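Local coordinates for protein NOVP (Streptomyces caeruleus, PDB 2WK1) that transfers a methyl group from S-adenosyl-L-methionine to the 4-hydroxyl of the noviose sugar, the penultimate step of novobiocin biosynthesis, at residues K89-D100 with I271-Q279. Sequence-based numbering, arbitrary orientation.
Sequences KRLENIRQCVED and IDRDGVYWQ. With SO4 (sulfate ion), chain D.
The guanidinium of R90 meets D272 at its edge and D274 CB over one face, offset toward the rim. D272 OD2 lies in the guanidinium plane, 2.7 Å from R90 NE, and takes the NE hydrogen through its syn lone pair at a nearly straight 176°. D274 OD2 is 3.8 Å from R90 NH2, a long charge pairing well out of the plane; its stronger partner is R76. R90 NH1 also pairs with D243, a predicted magnesium ligand. At the R273 guanidinium edge, NE and NH2 hydrogen-bond a sulfate, probably from the crystallisation liquor.

The Y277 ring is a third flat group. N93 ND2 lies over one face, 3.4 Å from Y277 CD1. C97 SG is 3.9 Å from Y277 CD2, an oblique sulfur-aromatic contact. With CG anti to the backbone N (chi1 170°), N93 reaches both this ring and I271, whose CD1 is 3.4 Å from N93 OD1.

In this Rossmann-like methyltransferase fold, helix 87-103 packs over one face of the sheet, across strands 276-279 and 238-242. The axes of 89-100 and 276-279 run 8° from parallel. D272 OD1 accepts from D274 N, an Asx turn, and from G275 N, which extends it to an Asx motif. One water bridges R90 N and D272 OD2. Another joins D100 OD2 to Q279 NE2; D100 OD2 also hydrogen-bonds Y239 OH, and Q279 NE2 the G237 carbonyl.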
loop_
_atom_site.group_PDB
_atom_site.type_symbol
_atom_site.label_atom_id
_atom_site.label_comp_id
_atom_site.label_asym_id
_atom_site.label_seq_id
_atom_site.Cartn_x
_atom_site.Cartn_y
_atom_site.Cartn_z
ATOM N N LYS A 89 -7.809 13.817 -1.161
ATOM C CA LYS A 89 -7.602 15.190 -1.596
ATOM C C LYS A 89 -6.612 15.938 -0.686
ATOM O O LYS A 89 -5.765 16.682 -1.168
ATOM C CB LYS A 89 -8.915 15.937 -1.713
ATOM C CG LYS A 89 -9.781 15.434 -2.883
ATOM C CD LYS A 89 -11.073 16.212 -3.038
ATOM C CE LYS A 89 -11.954 15.707 -4.172
ATOM N NZ LYS A 89 -13.095 16.672 -4.357
ATOM N N ARG A 90 -6.718 15.759 0.628
ATOM C CA ARG A 90 -5.776 16.405 1.519
ATOM C C ARG A 90 -4.362 15.786 1.421
ATOM O O ARG A 90 -3.374 16.504 1.580
ATOM C CB ARG A 90 -6.291 16.502 2.958
ATOM C CG ARG A 90 -7.109 17.766 3.204
ATOM C CD ARG A 90 -7.840 17.790 4.550
ATOM N NE ARG A 90 -9.093 17.075 4.475
ATOM C CZ ARG A 90 -9.651 16.368 5.457
ATOM N NH1 ARG A 90 -9.069 16.213 6.627
ATOM N NH2 ARG A 90 -10.799 15.765 5.239
ATOM N N LEU A 91 -4.261 14.491 1.145
ATOM C CA LEU A 91 -2.925 13.909 0.871
ATOM C C LEU A 91 -2.327 14.482 -0.411
ATOM O O LEU A 91 -1.150 14.803 -0.460
ATOM C CB LEU A 91 -3.004 12.377 0.794
ATOM C CG LEU A 91 -3.198 11.622 2.107
ATOM C CD1 LEU A 91 -3.658 10.186 1.828
ATOM C CD2 LEU A 91 -1.957 11.635 2.996
ATOM N N GLU A 92 -3.157 14.606 -1.448
ATOM C CA GLU A 92 -2.689 15.203 -2.686
ATOM C C GLU A 92 -2.223 16.651 -2.488
ATOM O O GLU A 92 -1.246 17.076 -3.091
ATOM C CB GLU A 92 -3.746 15.101 -3.806
ATOM C CG GLU A 92 -3.932 13.671 -4.320
ATOM C CD GLU A 92 -5.132 13.447 -5.265
ATOM O OE1 GLU A 92 -6.133 14.216 -5.218
ATOM O OE2 GLU A 92 -5.093 12.438 -6.022
ATOM N N ASN A 93 -2.911 17.395 -1.619
ATOM C CA ASN A 93 -2.467 18.745 -1.271
ATOM C C ASN A 93 -1.089 18.763 -0.625
ATOM O O ASN A 93 -0.263 19.612 -0.935
ATOM C CB ASN A 93 -3.516 19.402 -0.367
ATOM C CG ASN A 93 -3.035 20.703 0.252
ATOM O OD1 ASN A 93 -2.662 20.710 1.426
ATOM N ND2 ASN A 93 -3.004 21.781 -0.530
ATOM N N ILE A 94 -0.838 17.838 0.298
ATOM C CA ILE A 94 0.508 17.730 0.886
ATOM C C ILE A 94 1.535 17.496 -0.216
ATOM O O ILE A 94 2.579 18.146 -0.266
ATOM C CB ILE A 94 0.610 16.584 1.900
ATOM C CG1 ILE A 94 -0.213 16.900 3.118
ATOM C CG2 ILE A 94 2.084 16.325 2.318
ATOM C CD1 ILE A 94 -0.326 15.716 4.100
ATOM N N ARG A 95 1.250 16.545 -1.104
ATOM C CA ARG A 95 2.175 16.255 -2.185
ATOM C C ARG A 95 2.456 17.484 -3.045
ATOM O O ARG A 95 3.612 17.755 -3.384
ATOM C CB ARG A 95 1.681 15.082 -3.020
ATOM C CG ARG A 95 2.660 14.688 -4.114
ATOM C CD ARG A 95 2.117 13.678 -4.983
ATOM N NE ARG A 95 2.960 13.385 -6.109
ATOM C CZ ARG A 95 2.682 12.400 -6.953
ATOM N NH1 ARG A 95 1.594 11.660 -6.766
ATOM N NH2 ARG A 95 3.516 12.139 -7.943
ATOM N N GLN A 96 1.397 18.188 -3.428
ATOM C CA GLN A 96 1.585 19.359 -4.270
ATOM C C GLN A 96 2.420 20.436 -3.567
ATOM O O GLN A 96 3.318 21.035 -4.168
ATOM C CB GLN A 96 0.232 19.912 -4.714
ATOM C CG GLN A 96 -0.588 18.996 -5.645
ATOM C CD GLN A 96 -0.039 18.755 -7.042
ATOM O OE1 GLN A 96 0.812 17.883 -7.253
ATOM N NE2 GLN A 96 -0.611 19.456 -8.027
ATOM N N CYS A 97 2.128 20.704 -2.302
ATOM C CA CYS A 97 2.876 21.726 -1.569
ATOM C C CYS A 97 4.332 21.332 -1.366
ATOM O O CYS A 97 5.222 22.158 -1.555
ATOM C CB CYS A 97 2.196 22.022 -0.220
ATOM S SG CYS A 97 0.620 22.867 -0.320
ATOM N N VAL A 98 4.564 20.092 -0.949
ATOM C CA VAL A 98 5.938 19.666 -0.704
ATOM C C VAL A 98 6.718 19.618 -2.023
ATOM O O VAL A 98 7.865 20.080 -2.076
ATOM C CB VAL A 98 6.017 18.313 0.032
ATOM C CG1 VAL A 98 7.473 17.858 0.184
ATOM C CG2 VAL A 98 5.353 18.415 1.413
ATOM N N GLU A 99 6.114 19.089 -3.086
ATOM C CA GLU A 99 6.834 19.110 -4.377
ATOM C C GLU A 99 7.113 20.533 -4.846
ATOM O O GLU A 99 8.146 20.772 -5.478
ATOM C CB GLU A 99 6.139 18.268 -5.441
ATOM C CG GLU A 99 6.210 16.784 -5.092
ATOM C CD GLU A 99 5.697 15.859 -6.151
ATOM O OE1 GLU A 99 4.754 16.221 -6.878
ATOM O OE2 GLU A 99 6.255 14.759 -6.258
ATOM N N ASP A 100 6.208 21.471 -4.576
ATOM C CA ASP A 100 6.434 22.862 -5.008
ATOM C C ASP A 100 7.591 23.492 -4.232
ATOM O O ASP A 100 8.440 24.186 -4.810
ATOM C CB ASP A 100 5.170 23.716 -4.849
ATOM C CG ASP A 100 5.317 25.073 -5.505
ATOM O OD1 ASP A 100 5.492 25.099 -6.745
ATOM O OD2 ASP A 100 5.253 26.089 -4.795
ATOM N N ILE A 271 -9.157 23.126 -0.274
ATOM C CA ILE A 271 -8.679 21.805 -0.696
ATOM C C ILE A 271 -9.814 20.837 -1.020
ATOM O O ILE A 271 -9.853 20.218 -2.080
ATOM C CB ILE A 271 -7.783 21.177 0.406
ATOM C CG1 ILE A 271 -6.583 22.074 0.697
ATOM C CG2 ILE A 271 -7.350 19.790 -0.028
ATOM C CD1 ILE A 271 -5.851 21.823 1.993
ATOM N N ASP A 272 -10.731 20.724 -0.089
ATOM C CA ASP A 272 -11.836 19.775 -0.199
ATOM C C ASP A 272 -13.066 20.364 0.490
ATOM O O ASP A 272 -13.299 21.577 0.352
ATOM C CB ASP A 272 -11.422 18.364 0.271
ATOM C CG ASP A 272 -10.863 18.326 1.690
ATOM O OD1 ASP A 272 -10.966 19.320 2.437
ATOM O OD2 ASP A 272 -10.343 17.255 2.059
ATOM N N ARG A 273 -13.846 19.571 1.219
ATOM C CA ARG A 273 -14.985 20.120 1.951
ATOM C C ARG A 273 -14.572 20.657 3.317
ATOM O O ARG A 273 -15.438 21.171 4.052
ATOM C CB ARG A 273 -16.063 19.047 2.140
ATOM C CG ARG A 273 -16.514 18.448 0.820
ATOM C CD ARG A 273 -17.637 17.464 1.029
ATOM N NE ARG A 273 -18.923 18.056 1.394
ATOM C CZ ARG A 273 -19.919 18.313 0.547
ATOM N NH1 ARG A 273 -19.775 18.148 -0.757
ATOM N NH2 ARG A 273 -21.055 18.800 1.015
ATOM N N ASP A 274 -13.282 20.547 3.681
ATOM C CA ASP A 274 -12.809 20.872 5.036
ATOM C C ASP A 274 -11.580 21.770 5.069
ATOM O O ASP A 274 -11.570 22.808 5.753
ATOM C CB ASP A 274 -12.496 19.607 5.807
ATOM C CG ASP A 274 -13.739 18.812 6.105
ATOM O OD1 ASP A 274 -14.532 19.224 7.001
ATOM O OD2 ASP A 274 -13.961 17.784 5.433
ATOM N N GLY A 275 -10.539 21.381 4.360
ATOM C CA GLY A 275 -9.245 22.034 4.506
ATOM C C GLY A 275 -9.046 23.235 3.613
ATOM O O GLY A 275 -9.673 23.365 2.544
ATOM N N VAL A 276 -8.131 24.094 4.043
ATOM C CA VAL A 276 -7.649 25.229 3.256
ATOM C C VAL A 276 -6.136 25.342 3.440
ATOM O O VAL A 276 -5.561 24.727 4.345
ATOM C CB VAL A 276 -8.324 26.576 3.665
ATOM C CG1 VAL A 276 -9.883 26.483 3.544
ATOM C CG2 VAL A 276 -7.961 26.963 5.091
ATOM N N TYR A 277 -5.488 26.162 2.618
ATOM C CA TYR A 277 -4.085 26.444 2.775
ATOM C C TYR A 277 -3.754 27.816 2.249
ATOM O O TYR A 277 -4.527 28.390 1.485
ATOM C CB TYR A 277 -3.211 25.353 2.106
ATOM C CG TYR A 277 -3.198 25.351 0.608
ATOM C CD1 TYR A 277 -4.278 24.942 -0.131
ATOM C CD2 TYR A 277 -2.062 25.706 -0.068
ATOM C CE1 TYR A 277 -4.240 24.934 -1.515
ATOM C CE2 TYR A 277 -2.013 25.683 -1.450
ATOM C CZ TYR A 277 -3.126 25.318 -2.166
ATOM O OH TYR A 277 -3.065 25.299 -3.551
ATOM N N TRP A 278 -2.596 28.332 2.614
ATOM C CA TRP A 278 -2.074 29.523 1.985
ATOM C C TRP A 278 -0.589 29.415 1.776
ATOM O O TRP A 278 0.097 28.633 2.426
ATOM C CB TRP A 278 -2.431 30.792 2.778
ATOM C CG TRP A 278 -1.647 31.163 4.020
ATOM C CD1 TRP A 278 -0.560 31.993 4.080
ATOM C CD2 TRP A 278 -2.007 30.901 5.390
ATOM N NE1 TRP A 278 -0.182 32.201 5.385
ATOM C CE2 TRP A 278 -1.060 31.559 6.211
ATOM C CE3 TRP A 278 -3.001 30.131 6.000
ATOM C CZ2 TRP A 278 -1.113 31.501 7.596
ATOM C CZ3 TRP A 278 -3.054 30.098 7.377
ATOM C CH2 TRP A 278 -2.126 30.771 8.160
ATOM N N GLN A 279 -0.092 30.262 0.883
ATOM C CA GLN A 279 1.319 30.400 0.611
ATOM C C GLN A 279 1.766 31.730 1.147
ATOM O O GLN A 279 1.139 32.743 0.884
ATOM C CB GLN A 279 1.633 30.332 -0.878
ATOM C CG GLN A 279 3.106 30.365 -1.166
ATOM C CD GLN A 279 3.417 30.204 -2.628
ATOM O OE1 GLN A 279 2.686 30.709 -3.490
ATOM N NE2 GLN A 279 4.519 29.521 -2.928
HETATM S S SO4 D . -20.511 19.283 4.611
HETATM O O1 SO4 D . -21.183 20.582 4.644
HETATM O O2 SO4 D . -19.184 19.533 4.076
HETATM O O3 SO4 D . -21.289 18.400 3.725
HETATM O O4 SO4 D . -20.434 18.701 5.951
HETATM O O HOH W 1 -9.219 14.722 1.579
HETATM O O HOH W 2 4.965 28.662 -5.786
#